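Local coordinates for protein 3,4-dihydroxybenzoate decarboxylase (Enterobacter cloacae, PDB 5NY5) that catalyses the decarboxylation of 3,4-dihydroxybenzoate and can run in reverse to carboxylate catechols, as a UbiD-family enzyme dependent on prenylated FMN, at residues Cys117-Phe122 against Met311-Ile316; Asp130-Leu135 against Leu172-Arg177; Leu153-Asp158 against Thr165-His170; Pro205-Met210 against Val251-Lys256; Ile263-Glu268 against Ile304-Val309. All coordinates share one frame; numbering follows the deposited sequence.

Contact 1. Residues Cys117-Phe122 against Met311-Ile316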
# COMPACT_ATOMS: atom_id res chain seq x y z
N CYS A 117 -58.50 17.05 12.23
CA CYS A 117 -57.92 15.92 12.93
C CYS A 117 -58.76 15.51 14.14
O CYS A 117 -58.77 14.33 14.50
CB CYS A 117 -56.49 16.25 13.37
SG CYS A 117 -56.35 17.38 14.77
N GLN A 118 -59.48 16.45 14.74
CA GLN A 118 -60.27 16.17 15.94
C GLN A 118 -61.75 15.93 15.63
O GLN A 118 -62.61 16.19 16.47
CB GLN A 118 -60.11 17.30 16.95
CG GLN A 118 -58.70 17.41 17.50
CD GLN A 118 -58.56 18.47 18.58
OE1 GLN A 118 -59.49 19.24 18.82
NE2 GLN A 118 -57.41 18.50 19.23
N GLU A 119 -62.07 15.43 14.43
CA GLU A 119 -63.44 15.06 14.12
C GLU A 119 -63.90 13.84 14.91
O GLU A 119 -65.10 13.64 15.09
CB GLU A 119 -63.60 14.80 12.62
CG GLU A 119 -63.57 16.05 11.77
CD GLU A 119 -63.44 15.75 10.29
OE1 GLU A 119 -63.36 14.55 9.93
OE2 GLU A 119 -63.42 16.70 9.48
N GLN A 120 -62.96 13.00 15.37
CA GLN A 120 -63.25 11.90 16.28
C GLN A 120 -62.28 11.97 17.44
O GLN A 120 -61.13 12.39 17.29
CB GLN A 120 -63.11 10.53 15.60
CG GLN A 120 -64.00 10.30 14.39
CD GLN A 120 -63.82 8.92 13.80
OE1 GLN A 120 -63.48 8.77 12.63
NE2 GLN A 120 -64.04 7.89 14.62
N VAL A 121 -62.74 11.55 18.61
CA VAL A 121 -61.91 11.52 19.81
C VAL A 121 -62.18 10.22 20.56
O VAL A 121 -63.33 9.87 20.82
CB VAL A 121 -62.18 12.73 20.73
CG1 VAL A 121 -61.44 12.56 22.04
CG2 VAL A 121 -61.76 14.02 20.05
N PHE A 122 -61.11 9.50 20.89
CA PHE A 122 -61.18 8.27 21.67
C PHE A 122 -60.30 8.45 22.90
O PHE A 122 -59.07 8.49 22.79
CB PHE A 122 -60.73 7.06 20.86
CG PHE A 122 -61.65 6.70 19.73
CD1 PHE A 122 -61.61 7.40 18.53
CD2 PHE A 122 -62.55 5.66 19.86
CE1 PHE A 122 -62.45 7.07 17.49
CE2 PHE A 122 -63.39 5.32 18.82
CZ PHE A 122 -63.34 6.03 17.63
N MSE A 311 -58.74 11.46 15.40
CA MSE A 311 -58.69 11.28 13.95
C MSE A 311 -59.89 11.90 13.25
O MSE A 311 -60.93 12.14 13.87
CB MSE A 311 -58.59 9.80 13.61
CG MSE A 311 -59.69 8.94 14.20
SE MSE A 311 -59.35 7.03 13.96
CE MSE A 311 -60.71 6.64 12.62
N ARG A 312 -59.75 12.17 11.95
CA ARG A 312 -60.87 12.68 11.18
C ARG A 312 -61.76 11.53 10.71
O ARG A 312 -61.46 10.35 10.91
CB ARG A 312 -60.39 13.51 9.99
CG ARG A 312 -58.97 13.24 9.52
CD ARG A 312 -58.77 13.81 8.12
NE ARG A 312 -58.13 15.12 8.11
CZ ARG A 312 -58.17 15.96 7.07
NH1 ARG A 312 -57.55 17.13 7.14
NH2 ARG A 312 -58.84 15.63 5.98
N ASN A 313 -62.88 11.90 10.10
CA ASN A 313 -63.83 10.91 9.60
C ASN A 313 -63.18 10.08 8.50
O ASN A 313 -62.66 10.62 7.52
CB ASN A 313 -65.08 11.60 9.07
CG ASN A 313 -65.91 12.24 10.17
OD1 ASN A 313 -65.79 11.87 11.34
ND2 ASN A 313 -66.75 13.20 9.81
N HIS A 314 -63.24 8.75 8.66
CA HIS A 314 -62.62 7.81 7.74
C HIS A 314 -61.12 8.08 7.61
O HIS A 314 -60.58 8.28 6.52
CB HIS A 314 -63.32 7.85 6.37
CG HIS A 314 -63.15 6.59 5.57
ND1 HIS A 314 -63.30 6.56 4.21
CD2 HIS A 314 -62.86 5.33 5.95
CE1 HIS A 314 -63.10 5.33 3.77
NE2 HIS A 314 -62.83 4.56 4.81
N ALA A 315 -60.45 8.07 8.76
CA ALA A 315 -59.06 8.50 8.84
C ALA A 315 -58.15 7.56 8.06
O ALA A 315 -58.25 6.33 8.18
CB ALA A 315 -58.61 8.57 10.29
N ILE A 316 -57.27 8.15 7.26
CA ILE A 316 -56.28 7.39 6.52
C ILE A 316 -55.08 7.11 7.42
O ILE A 316 -54.56 8.03 8.07
CB ILE A 316 -55.85 8.15 5.25
CG1 ILE A 316 -57.05 8.37 4.33
CG2 ILE A 316 -54.74 7.41 4.53
CD1 ILE A 316 -56.77 9.34 3.20
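Gln-120 and Met-311 illustrate how the end of one strand can meet another through one hydrogen-bonded antiparallel pair and then hand over to side-chain chemistry. The backbone bonds come first. Gln-120 N gives its hydrogen to Met-311 O at 2.7 Å, though the N-H...O angle is only 131°, and Met-311 N returns a longer bond of 3.2 Å to Gln-120 O.

The second kind is a side chain gripping a backbone. Glu-119 reaches past Arg-312 to Asn-313, and its OE1 accepts from Asn-313 N at 2.7 Å. This hydrogen bond is almost straight (174°) and meets the oxygen nearly along its C-O bond. CG of Glu-119 stands anti to its own carbonyl carbon (chi1 -73°), and the chain beyond is extended.

Packing supplies the rest. The same OE1 rests 3.1 Å from Arg-312 CB, and Glu-119 CB lies 3.7 Å from Arg-312 CA. Met-311, present as selenomethionine, sets its CG 4.0 Å from Gln-120 CB, on the face of the sheet that the two side chains share. Gln-120 CG also comes to 3.9 Å from Asn-313 OD1.

The guanidinium of Arg-312 is engaged elsewhere, NE bonding to Ala-261 O, with long, weak ion pairs to Asp-7 and Glu-262. Its NE stays 5.6 Å from Glu-119 OE1, too far for a salt bridge. Across this contact Glu-119 thus acts as a backbone acceptor rather than an ion-pair partner: just where strand 303-311 ends, it takes up an amide of the departing loop that leads on to strand 316-319.

Contact 2. Residues Asp130-Leu135 against Leu172-Arg177; sequences DLRKLL and LCVQER
The guanidinium of Arg-132 is laid against the backbone joining Glu-176 to Arg-177. One face has Arg-177 N over its centre, 3.9 Å from CZ, with Glu-176 C displaced toward the rim. Asp-130 CG lies at the edge, in the plane, and Val-174 CG1 is also near that plane. The setting is the N-cap of the short helix 131-134, with Asp-130 as the capping residue. Its OD1 accepts from Arg-132 N, above the carboxylate plane, at 3.0 Å, and from Arg-132 NH1, on the opposite face, at 3.2 Å. The second bond is part of a salt bridge, so one oxygen both caps the helix and steadies the arginine head.

The arginine chain folds back at chi2 (85°) and chi3, and its CD passes 3.8 Å from Glu-176 O and 4.1 Å from Val-174 CG1. The Glu-176 carboxylate is close enough for charge attraction, but no N-H points at it; its OE2 has a weak hydrogen bond with His-280 NE2. Leu-131 packs on Leu-180 of strand 179-182 and Val-309 of strand 303-311. The two segments are tied directly by Leu-131 N, which meets Arg-177 O on a lone pair at 2.9 Å, while Asp-130 OD1 touches Arg-177 CB at 3.3 Å.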
# COMPACT_ATOMS: atom_id res chain seq x y z
N ASP A 130 -58.97 0.17 23.25
CA ASP A 130 -57.92 -0.74 22.81
C ASP A 130 -57.32 -0.19 21.53
O ASP A 130 -58.03 -0.06 20.53
CB ASP A 130 -58.46 -2.15 22.60
CG ASP A 130 -57.36 -3.18 22.40
OD1 ASP A 130 -56.20 -2.78 22.18
OD2 ASP A 130 -57.66 -4.39 22.46
N LEU A 131 -56.03 0.13 21.56
CA LEU A 131 -55.37 0.68 20.39
C LEU A 131 -55.35 -0.32 19.24
O LEU A 131 -55.34 0.08 18.07
CB LEU A 131 -53.96 1.12 20.75
CG LEU A 131 -53.28 2.15 19.84
CD1 LEU A 131 -54.22 3.31 19.55
CD2 LEU A 131 -51.99 2.64 20.48
N ARG A 132 -55.34 -1.62 19.55
CA ARG A 132 -55.34 -2.64 18.51
C ARG A 132 -56.65 -2.64 17.74
O ARG A 132 -56.66 -2.82 16.52
CB ARG A 132 -55.07 -4.01 19.11
CG ARG A 132 -53.64 -4.26 19.56
CD ARG A 132 -53.38 -3.75 20.97
NE ARG A 132 -52.68 -4.73 21.78
CZ ARG A 132 -53.26 -5.48 22.71
NH1 ARG A 132 -54.55 -5.35 22.97
NH2 ARG A 132 -52.54 -6.36 23.40
N LYS A 133 -57.78 -2.46 18.43
CA LYS A 133 -59.07 -2.38 17.75
C LYS A 133 -59.21 -1.09 16.96
O LYS A 133 -60.01 -1.04 16.02
CB LYS A 133 -60.22 -2.48 18.75
CG LYS A 133 -60.20 -3.68 19.68
CD LYS A 133 -61.43 -3.66 20.58
CE LYS A 133 -61.32 -4.64 21.73
NZ LYS A 133 -61.24 -6.05 21.28
N LEU A 134 -58.46 -0.06 17.31
CA LEU A 134 -58.65 1.27 16.75
C LEU A 134 -57.85 1.48 15.46
O LEU A 134 -58.39 2.01 14.49
CB LEU A 134 -58.26 2.32 17.79
CG LEU A 134 -58.90 3.70 17.68
CD1 LEU A 134 -60.39 3.57 17.45
CD2 LEU A 134 -58.63 4.50 18.94
N LEU A 135 -56.58 1.08 15.44
CA LEU A 135 -55.71 1.35 14.32
C LEU A 135 -55.06 0.05 13.83
O LEU A 135 -54.48 -0.69 14.64
CB LEU A 135 -54.63 2.37 14.71
CG LEU A 135 -55.18 3.71 15.18
CD1 LEU A 135 -54.06 4.62 15.66
CD2 LEU A 135 -55.97 4.38 14.07
N LEU A 172 -42.87 3.88 16.19
CA LEU A 172 -43.46 3.42 17.44
C LEU A 172 -44.00 2.01 17.26
O LEU A 172 -44.68 1.73 16.27
CB LEU A 172 -44.58 4.36 17.91
CG LEU A 172 -44.17 5.78 18.29
CD1 LEU A 172 -44.16 6.71 17.08
CD2 LEU A 172 -45.07 6.32 19.38
N CYS A 173 -43.70 1.14 18.21
CA CYS A 173 -44.16 -0.24 18.20
C CYS A 173 -45.31 -0.39 19.19
O CYS A 173 -45.21 0.07 20.33
CB CYS A 173 -43.02 -1.20 18.54
SG CYS A 173 -43.48 -2.94 18.53
N VAL A 174 -46.38 -1.04 18.75
CA VAL A 174 -47.54 -1.24 19.61
C VAL A 174 -47.22 -2.33 20.63
O VAL A 174 -46.85 -3.45 20.27
CB VAL A 174 -48.78 -1.61 18.78
CG1 VAL A 174 -49.96 -1.91 19.69
CG2 VAL A 174 -49.12 -0.48 17.82
N GLN A 175 -47.37 -2.00 21.91
CA GLN A 175 -47.06 -2.92 23.00
C GLN A 175 -48.30 -3.41 23.74
O GLN A 175 -48.48 -4.61 23.92
CB GLN A 175 -46.09 -2.26 23.99
CG GLN A 175 -44.80 -1.77 23.36
CD GLN A 175 -43.92 -2.91 22.85
OE1 GLN A 175 -44.12 -4.07 23.20
NE2 GLN A 175 -42.95 -2.57 22.01
N GLU A 176 -49.16 -2.49 24.17
CA GLU A 176 -50.36 -2.86 24.90
C GLU A 176 -51.58 -2.16 24.30
O GLU A 176 -51.47 -1.49 23.28
CB GLU A 176 -50.23 -2.51 26.38
CG GLU A 176 -49.00 -3.08 27.06
CD GLU A 176 -49.06 -4.58 27.23
OE1 GLU A 176 -50.16 -5.16 27.09
OE2 GLU A 176 -48.01 -5.20 27.50
N ARG A 177 -52.74 -2.32 24.94
CA ARG A 177 -53.93 -1.59 24.50
C ARG A 177 -53.77 -0.09 24.66
O ARG A 177 -54.46 0.67 23.96
CB ARG A 177 -55.16 -2.07 25.28
CG ARG A 177 -54.95 -2.14 26.78
CD ARG A 177 -56.24 -1.92 27.55
NE ARG A 177 -56.53 -0.50 27.74
CZ ARG A 177 -57.47 -0.04 28.56
NH1 ARG A 177 -57.66 1.27 28.67
NH2 ARG A 177 -58.21 -0.88 29.26

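Contact 3. Residues Leu153-Asp158 against Thr165-His170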
# COMPACT_ATOMS: atom_id res chain seq x y z
N LEU A 153 -45.09 11.99 13.27
CA LEU A 153 -44.50 13.30 13.51
C LEU A 153 -44.80 13.70 14.95
O LEU A 153 -45.95 13.97 15.30
CB LEU A 153 -45.06 14.33 12.53
CG LEU A 153 -44.46 15.74 12.65
CD1 LEU A 153 -43.08 15.79 12.02
CD2 LEU A 153 -45.37 16.76 12.01
N VAL A 154 -43.77 13.73 15.79
CA VAL A 154 -43.93 13.93 17.22
C VAL A 154 -43.66 15.39 17.56
O VAL A 154 -42.61 15.94 17.19
CB VAL A 154 -42.99 13.00 18.02
CG1 VAL A 154 -43.14 13.26 19.51
CG2 VAL A 154 -43.30 11.55 17.70
N LEU A 155 -44.59 16.01 18.27
CA LEU A 155 -44.42 17.36 18.81
C LEU A 155 -44.19 17.26 20.31
O LEU A 155 -44.82 16.46 21.00
CB LEU A 155 -45.65 18.23 18.53
CG LEU A 155 -46.19 18.30 17.10
CD1 LEU A 155 -47.33 19.30 17.00
CD2 LEU A 155 -45.10 18.65 16.13
N ALA A 156 -43.27 18.09 20.81
CA ALA A 156 -42.96 18.09 22.24
C ALA A 156 -42.39 19.45 22.62
O ALA A 156 -41.88 20.19 21.77
CB ALA A 156 -41.99 16.97 22.60
N SER A 157 -42.47 19.76 23.91
CA SER A 157 -41.98 21.02 24.43
C SER A 157 -41.23 20.78 25.74
O SER A 157 -41.50 19.82 26.46
CB SER A 157 -43.11 22.03 24.67
OG SER A 157 -43.66 22.46 23.44
N ASP A 158 -40.29 21.68 26.02
CA ASP A 158 -39.52 21.61 27.26
C ASP A 158 -40.46 21.64 28.46
O ASP A 158 -41.29 22.56 28.56
CB ASP A 158 -38.53 22.78 27.32
CG ASP A 158 -37.50 22.63 28.43
OD1 ASP A 158 -37.85 22.17 29.54
OD2 ASP A 158 -36.34 23.01 28.20
N THR A 165 -39.42 24.12 21.72
CA THR A 165 -40.17 23.05 21.09
C THR A 165 -39.28 22.23 20.18
O THR A 165 -38.22 22.68 19.73
CB THR A 165 -41.35 23.61 20.28
OG1 THR A 165 -40.85 24.37 19.17
CG2 THR A 165 -42.22 24.51 21.15
N ASP A 166 -39.73 21.00 19.90
CA ASP A 166 -39.03 20.11 18.99
C ASP A 166 -40.04 19.24 18.28
O ASP A 166 -40.89 18.61 18.92
CB ASP A 166 -38.01 19.24 19.74
CG ASP A 166 -37.17 18.40 18.80
OD1 ASP A 166 -36.76 18.92 17.75
OD2 ASP A 166 -36.92 17.21 19.12
N VAL A 167 -39.97 19.20 16.95
CA VAL A 167 -40.81 18.33 16.14
C VAL A 167 -39.90 17.41 15.34
O VAL A 167 -38.89 17.86 14.77
CB VAL A 167 -41.76 19.14 15.23
CG1 VAL A 167 -41.95 20.56 15.77
CG2 VAL A 167 -41.32 19.15 13.78
N THR A 168 -40.22 16.12 15.34
CA THR A 168 -39.34 15.11 14.77
C THR A 168 -40.18 13.94 14.28
O THR A 168 -41.38 13.86 14.53
CB THR A 168 -38.30 14.62 15.78
OG1 THR A 168 -38.90 14.54 17.08
CG2 THR A 168 -37.11 15.56 15.83
N ILE A 169 -39.51 13.01 13.58
CA ILE A 169 -40.14 11.81 13.05
C ILE A 169 -39.57 10.60 13.78
O ILE A 169 -38.35 10.42 13.84
CB ILE A 169 -39.93 11.69 11.53
CG1 ILE A 169 -40.52 12.90 10.81
CG2 ILE A 169 -40.56 10.40 11.01
CD1 ILE A 169 -40.52 12.78 9.30
N HIS A 170 -40.46 9.78 14.34
CA HIS A 170 -40.08 8.59 15.07
C HIS A 170 -40.89 7.40 14.57
O HIS A 170 -41.86 7.56 13.83
CB HIS A 170 -40.30 8.76 16.58
CG HIS A 170 -39.67 9.99 17.15
ND1 HIS A 170 -38.59 9.94 18.02
CD2 HIS A 170 -39.96 11.30 16.99
CE1 HIS A 170 -38.25 11.17 18.36
NE2 HIS A 170 -39.07 12.02 17.75
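Strands 153-157 and 165-170 run antiparallel, their axes 4.6 Å apart at closest and their directions 154° apart, as the two arms of a beta hairpin. The pairs Val-154 with Thr-168 and Ala-156 with Asp-166 are hydrogen-bonded, each by two bonds; Val-154 N to Thr-168 O is 2.7 Å. Between them Leu-155 faces Val-167 in a non-hydrogen-bonded pair, where Val-167 CA also makes a C-H...O contact of 3.2 Å with Val-154 O.

On the face carrying Leu-153, Leu-155, Val-167 and Ile-169, the Leu-155 and Val-167 side chains lie next to each other and point the same way, CD2 of the leucine 3.5 Å from CB of the valine. Leu-153 CD1 adds a contact of 4.0 Å with Ile-169 CG1. Toward the other side, Val-154 CG2 meets the His-170 ring at CD2, 3.4 Å away, the two side chains crossing at about a right angle. That ring is held at both nitrogens: NE2 shares a 2.6 Å hydrogen bond with Thr-168 OG1, and ND1 bonds to Phe-183 O.

Ile-169 and His-170 belong to the prenylated-FMN site and Asp-166 to the manganese site, both empty in this chain. The four backbone bonds and the two at His-170 are consistent with these residues being held in place without cofactor or metal.

Contact 4. Residues Pro205-Met210 against Val251-Lys256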
# COMPACT_ATOMS: atom_id res chain seq x y z
N PRO A 205 -45.58 15.27 27.99
CA PRO A 205 -46.70 15.18 27.05
C PRO A 205 -46.22 15.31 25.61
O PRO A 205 -45.43 16.20 25.29
CB PRO A 205 -47.61 16.35 27.45
CG PRO A 205 -46.89 17.09 28.57
CD PRO A 205 -45.47 16.62 28.57
N VAL A 206 -46.70 14.42 24.75
CA VAL A 206 -46.34 14.42 23.33
C VAL A 206 -47.59 14.16 22.50
O VAL A 206 -48.57 13.59 22.97
CB VAL A 206 -45.26 13.37 23.00
CG1 VAL A 206 -43.94 13.71 23.68
CG2 VAL A 206 -45.73 11.98 23.41
N THR A 207 -47.54 14.61 21.25
CA THR A 207 -48.55 14.27 20.25
C THR A 207 -47.87 13.61 19.07
O THR A 207 -46.79 14.03 18.65
CB THR A 207 -49.33 15.51 19.78
OG1 THR A 207 -48.47 16.34 18.99
CG2 THR A 207 -49.85 16.29 20.97
N ILE A 208 -48.51 12.58 18.54
CA ILE A 208 -47.98 11.80 17.42
C ILE A 208 -48.89 12.05 16.23
O ILE A 208 -50.02 11.56 16.18
CB ILE A 208 -47.90 10.31 17.77
CG1 ILE A 208 -47.12 10.13 19.07
CG2 ILE A 208 -47.25 9.54 16.64
CD1 ILE A 208 -47.50 8.90 19.84
N ASN A 209 -48.39 12.82 15.26
CA ASN A 209 -49.18 13.29 14.14
C ASN A 209 -48.89 12.43 12.92
O ASN A 209 -47.73 12.33 12.49
CB ASN A 209 -48.87 14.76 13.85
CG ASN A 209 -48.99 15.63 15.09
OD1 ASN A 209 -49.99 16.32 15.28
ND2 ASN A 209 -47.97 15.59 15.94
N MSE A 210 -49.93 11.81 12.36
CA MSE A 210 -49.77 10.92 11.22
C MSE A 210 -50.79 11.22 10.13
O MSE A 210 -51.94 11.53 10.41
CB MSE A 210 -49.89 9.46 11.68
CG MSE A 210 -48.90 9.07 12.76
SE MSE A 210 -49.13 7.24 13.38
CE MSE A 210 -50.96 7.38 14.04
N VAL A 251 -56.18 17.66 23.26
CA VAL A 251 -57.44 17.38 23.94
C VAL A 251 -57.21 16.73 25.30
O VAL A 251 -57.91 17.05 26.26
CB VAL A 251 -58.33 16.50 23.04
CG1 VAL A 251 -59.36 15.75 23.86
CG2 VAL A 251 -59.03 17.35 21.99
N ALA A 252 -56.22 15.85 25.40
CA ALA A 252 -55.96 15.13 26.64
C ALA A 252 -54.57 15.37 27.22
O ALA A 252 -54.34 14.98 28.37
CB ALA A 252 -56.15 13.62 26.43
N VAL A 253 -53.65 15.98 26.48
CA VAL A 253 -52.29 16.19 26.94
C VAL A 253 -51.91 17.65 26.71
O VAL A 253 -52.60 18.41 26.03
CB VAL A 253 -51.28 15.26 26.24
CG1 VAL A 253 -51.61 13.80 26.53
CG2 VAL A 253 -51.26 15.52 24.74
N LYS A 254 -50.77 18.04 27.30
CA LYS A 254 -50.30 19.42 27.28
C LYS A 254 -49.34 19.63 26.11
O LYS A 254 -48.14 19.84 26.27
CB LYS A 254 -49.65 19.78 28.61
CG LYS A 254 -50.53 19.56 29.82
CD LYS A 254 -51.70 20.54 29.84
CE LYS A 254 -52.55 20.35 31.09
NZ LYS A 254 -53.13 18.99 31.16
N GLU A 255 -49.90 19.57 24.90
CA GLU A 255 -49.13 19.76 23.68
C GLU A 255 -50.10 19.95 22.52
O GLU A 255 -51.23 19.45 22.56
CB GLU A 255 -48.20 18.57 23.41
CG GLU A 255 -47.16 18.82 22.34
CD GLU A 255 -46.33 20.06 22.61
OE1 GLU A 255 -46.55 21.09 21.93
OE2 GLU A 255 -45.45 20.01 23.50
N LYS A 256 -49.66 20.69 21.51
CA LYS A 256 -50.46 20.93 20.32
C LYS A 256 -50.27 19.80 19.31
O LYS A 256 -49.34 18.99 19.41
CB LYS A 256 -50.09 22.27 19.68
CG LYS A 256 -50.42 23.47 20.55
CD LYS A 256 -49.22 24.39 20.69
CE LYS A 256 -49.48 25.47 21.73
NZ LYS A 256 -48.23 26.20 22.09
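Thr-207 reaches out of strand 204-210 to Lys-256 and shows how a single small side chain can do polar and apolar work at once. Its CB lies 3.5 Å from Lys-256 O. From there the branches divide. OG1 stands between the backbone N and the carbonyl carbon (chi1 70°) and donates its hydrogen to Lys-256 O at 2.8 Å, the donor tilted 17° from the carbonyl plane. OG1 in turn accepts from Asn-209 ND2, two residues along its own strand, at 3.2 Å, so the hydroxyl relays between strand and loop; ND2 also bonds to Leu-153 O. The methyl CG2 lies 3.2 Å from Lys-256 O, settles on Glu-255, 3.7 Å from its CB, and comes to 4.1 Å from Val-253 CG2. The threonine and glutamate side chains cross at about a right angle.

Beyond this methyl, Pro-205 continues the apolar surface: its CB lies 4.0 Å from Val-253 CB, and its CG packs against Lys-254 CB. The loop bends tightly here, Lys-254 being the centre of an inverse gamma turn, and this presents Val-253 and Glu-255 to the strand while the rest of the lysine leads away.

The carboxylate of Glu-255 points beyond the contact. OE1 is hydrogen-bonded to Tyr-231 OH and accepts from Lys-256 N, 3.2 Å from that nitrogen, and OE2 bonds to Ser-157 OG at the end of the neighbouring strand 148-157. The whole is a loop strapped over the outside of a barrel-like antiparallel sheet, in keeping with the FMN-binding split-barrel fold of the central domain of UbiD enzymes.

Contact 5. Residues Ile263-Glu268 against Ile304-Val309; sequences IIIEGE and IKVKAV
Glu-266 O takes two backbone N-H groups at once, from Lys-307 N at 2.6 Å and from Ala-308 N at 3.1 Å. This is a classic beta bulge in the antiparallel pairing of strands 263-269 and 303-311. Lys-307, with phi/psi of -101/-34°, is the extra residue, and the pairing shifts by one beyond it: Glu-266 pairs with Ala-308, but Gly-267 with Val-306.

The strands come closest at that glycine, where the CA atoms of Gly-267 and Val-306 are 3.7 Å apart; having no side chain, Gly-267 allows Lys-305 O to approach its CA to 3.1 Å. Past the bulge, two bonds join Glu-268 and Lys-305. The face of Ile-265, Val-306 and Val-309 is apolar, with Ile-265 CG2 set 3.7 Å from Val-306 CG2; Leu-180 of strand 179-182 and Leu-131 and Leu-134 of helix 131-134 extend this packing.

On the other face, the buried carboxylate of Glu-266 is satisfied by backbone amides of the loop beyond, Val-251 N and Ala-252 N. The Lys-307 side chain passes the Glu-268 carboxylate obliquely, with CE 3.9 Å from OE2, while NZ stops 4.7 Å from that oxygen, short of a salt bridge.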
# COMPACT_ATOMS: atom_id res chain seq x y z
N ILE A 263 -54.56 11.30 11.70
CA ILE A 263 -54.67 10.62 12.99
C ILE A 263 -53.71 11.28 13.97
O ILE A 263 -52.59 11.65 13.60
CB ILE A 263 -54.38 9.11 12.88
CG1 ILE A 263 -55.26 8.47 11.80
CG2 ILE A 263 -54.60 8.42 14.21
CD1 ILE A 263 -55.09 6.98 11.69
N ILE A 264 -54.15 11.42 15.22
CA ILE A 264 -53.33 11.96 16.30
C ILE A 264 -53.33 10.96 17.45
O ILE A 264 -54.38 10.43 17.81
CB ILE A 264 -53.84 13.33 16.79
CG1 ILE A 264 -53.98 14.30 15.62
CG2 ILE A 264 -52.91 13.90 17.85
CD1 ILE A 264 -52.68 14.64 14.97
N ILE A 265 -52.16 10.71 18.01
CA ILE A 265 -52.02 9.93 19.23
C ILE A 265 -51.48 10.86 20.31
O ILE A 265 -50.36 11.36 20.20
CB ILE A 265 -51.11 8.71 19.04
CG1 ILE A 265 -51.64 7.82 17.91
CG2 ILE A 265 -51.01 7.92 20.33
CD1 ILE A 265 -50.80 6.59 17.68
N GLU A 266 -52.28 11.10 21.34
CA GLU A 266 -51.88 11.92 22.47
C GLU A 266 -51.46 11.01 23.62
O GLU A 266 -52.27 10.21 24.10
CB GLU A 266 -53.01 12.85 22.91
CG GLU A 266 -53.41 13.89 21.87
CD GLU A 266 -54.51 14.81 22.36
OE1 GLU A 266 -54.87 14.73 23.56
OE2 GLU A 266 -55.01 15.62 21.56
N GLY A 267 -50.21 11.13 24.05
CA GLY A 267 -49.70 10.29 25.10
C GLY A 267 -48.64 10.99 25.91
O GLY A 267 -48.32 12.16 25.68
N GLU A 268 -48.08 10.25 26.87
CA GLU A 268 -47.03 10.75 27.73
C GLU A 268 -45.93 9.71 27.86
O GLU A 268 -46.20 8.50 27.86
CB GLU A 268 -47.57 11.11 29.13
CG GLU A 268 -48.53 12.28 29.14
CD GLU A 268 -49.23 12.45 30.47
OE1 GLU A 268 -50.07 13.37 30.59
OE2 GLU A 268 -48.94 11.66 31.39
N ILE A 304 -44.64 5.10 25.81
CA ILE A 304 -45.64 6.14 25.65
C ILE A 304 -46.98 5.58 26.10
O ILE A 304 -47.47 4.59 25.54
CB ILE A 304 -45.71 6.65 24.20
CG1 ILE A 304 -44.57 7.62 23.92
CG2 ILE A 304 -47.05 7.32 23.93
CD1 ILE A 304 -44.74 8.40 22.64
N LYS A 305 -47.58 6.21 27.11
CA LYS A 305 -48.90 5.85 27.59
C LYS A 305 -49.90 6.79 26.93
O LYS A 305 -49.93 7.99 27.23
CB LYS A 305 -48.98 5.96 29.11
CG LYS A 305 -50.22 5.35 29.74
CD LYS A 305 -50.02 3.87 30.03
CE LYS A 305 -51.10 3.35 30.96
NZ LYS A 305 -50.89 1.92 31.32
N VAL A 306 -50.71 6.25 26.01
CA VAL A 306 -51.63 7.09 25.27
C VAL A 306 -52.79 7.50 26.16
O VAL A 306 -53.33 6.69 26.94
CB VAL A 306 -52.13 6.36 24.00
CG1 VAL A 306 -52.73 5.02 24.36
CG2 VAL A 306 -53.15 7.21 23.26
N LYS A 307 -53.17 8.78 26.08
CA LYS A 307 -54.33 9.29 26.79
C LYS A 307 -55.55 9.44 25.89
O LYS A 307 -56.67 9.24 26.35
CB LYS A 307 -54.01 10.64 27.44
CG LYS A 307 -52.90 10.58 28.47
CD LYS A 307 -53.23 9.58 29.56
CE LYS A 307 -52.10 9.46 30.56
NZ LYS A 307 -52.39 8.45 31.62
N ALA A 308 -55.34 9.78 24.63
CA ALA A 308 -56.44 9.91 23.69
C ALA A 308 -55.93 9.67 22.28
O ALA A 308 -54.79 10.01 21.95
CB ALA A 308 -57.10 11.29 23.78
N VAL A 309 -56.78 9.08 21.45
CA VAL A 309 -56.54 8.96 20.02
C VAL A 309 -57.53 9.86 19.30
O VAL A 309 -58.70 9.95 19.69
CB VAL A 309 -56.66 7.50 19.53
CG1 VAL A 309 -56.25 7.40 18.07
CG2 VAL A 309 -55.81 6.59 20.38

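All five contacts belong to one curled antiparallel sheet and its edges. Contacts 4 and 5 are the nearest pair, centres about 7 Å apart, joined where strand 204-210 pairs with 263-269. Contact 4 lies about 10 Å from contact 3, centre to centre, and strands 204-210 and 148-157 pair there. Only contact 3 holds site residues; the Glu-255 side chain of contact 4 is about 8 Å from that of Asp-166, and Ile-304 of contact 5 about 8 Å from that of His-170. Contacts 1 and 2 lie farther out, centres about 21 Å from contact 3. Phe-122 of contact 1 packs on Leu-134 of contact 2, whose Leu-135 packs on Ile-263 of contact 5.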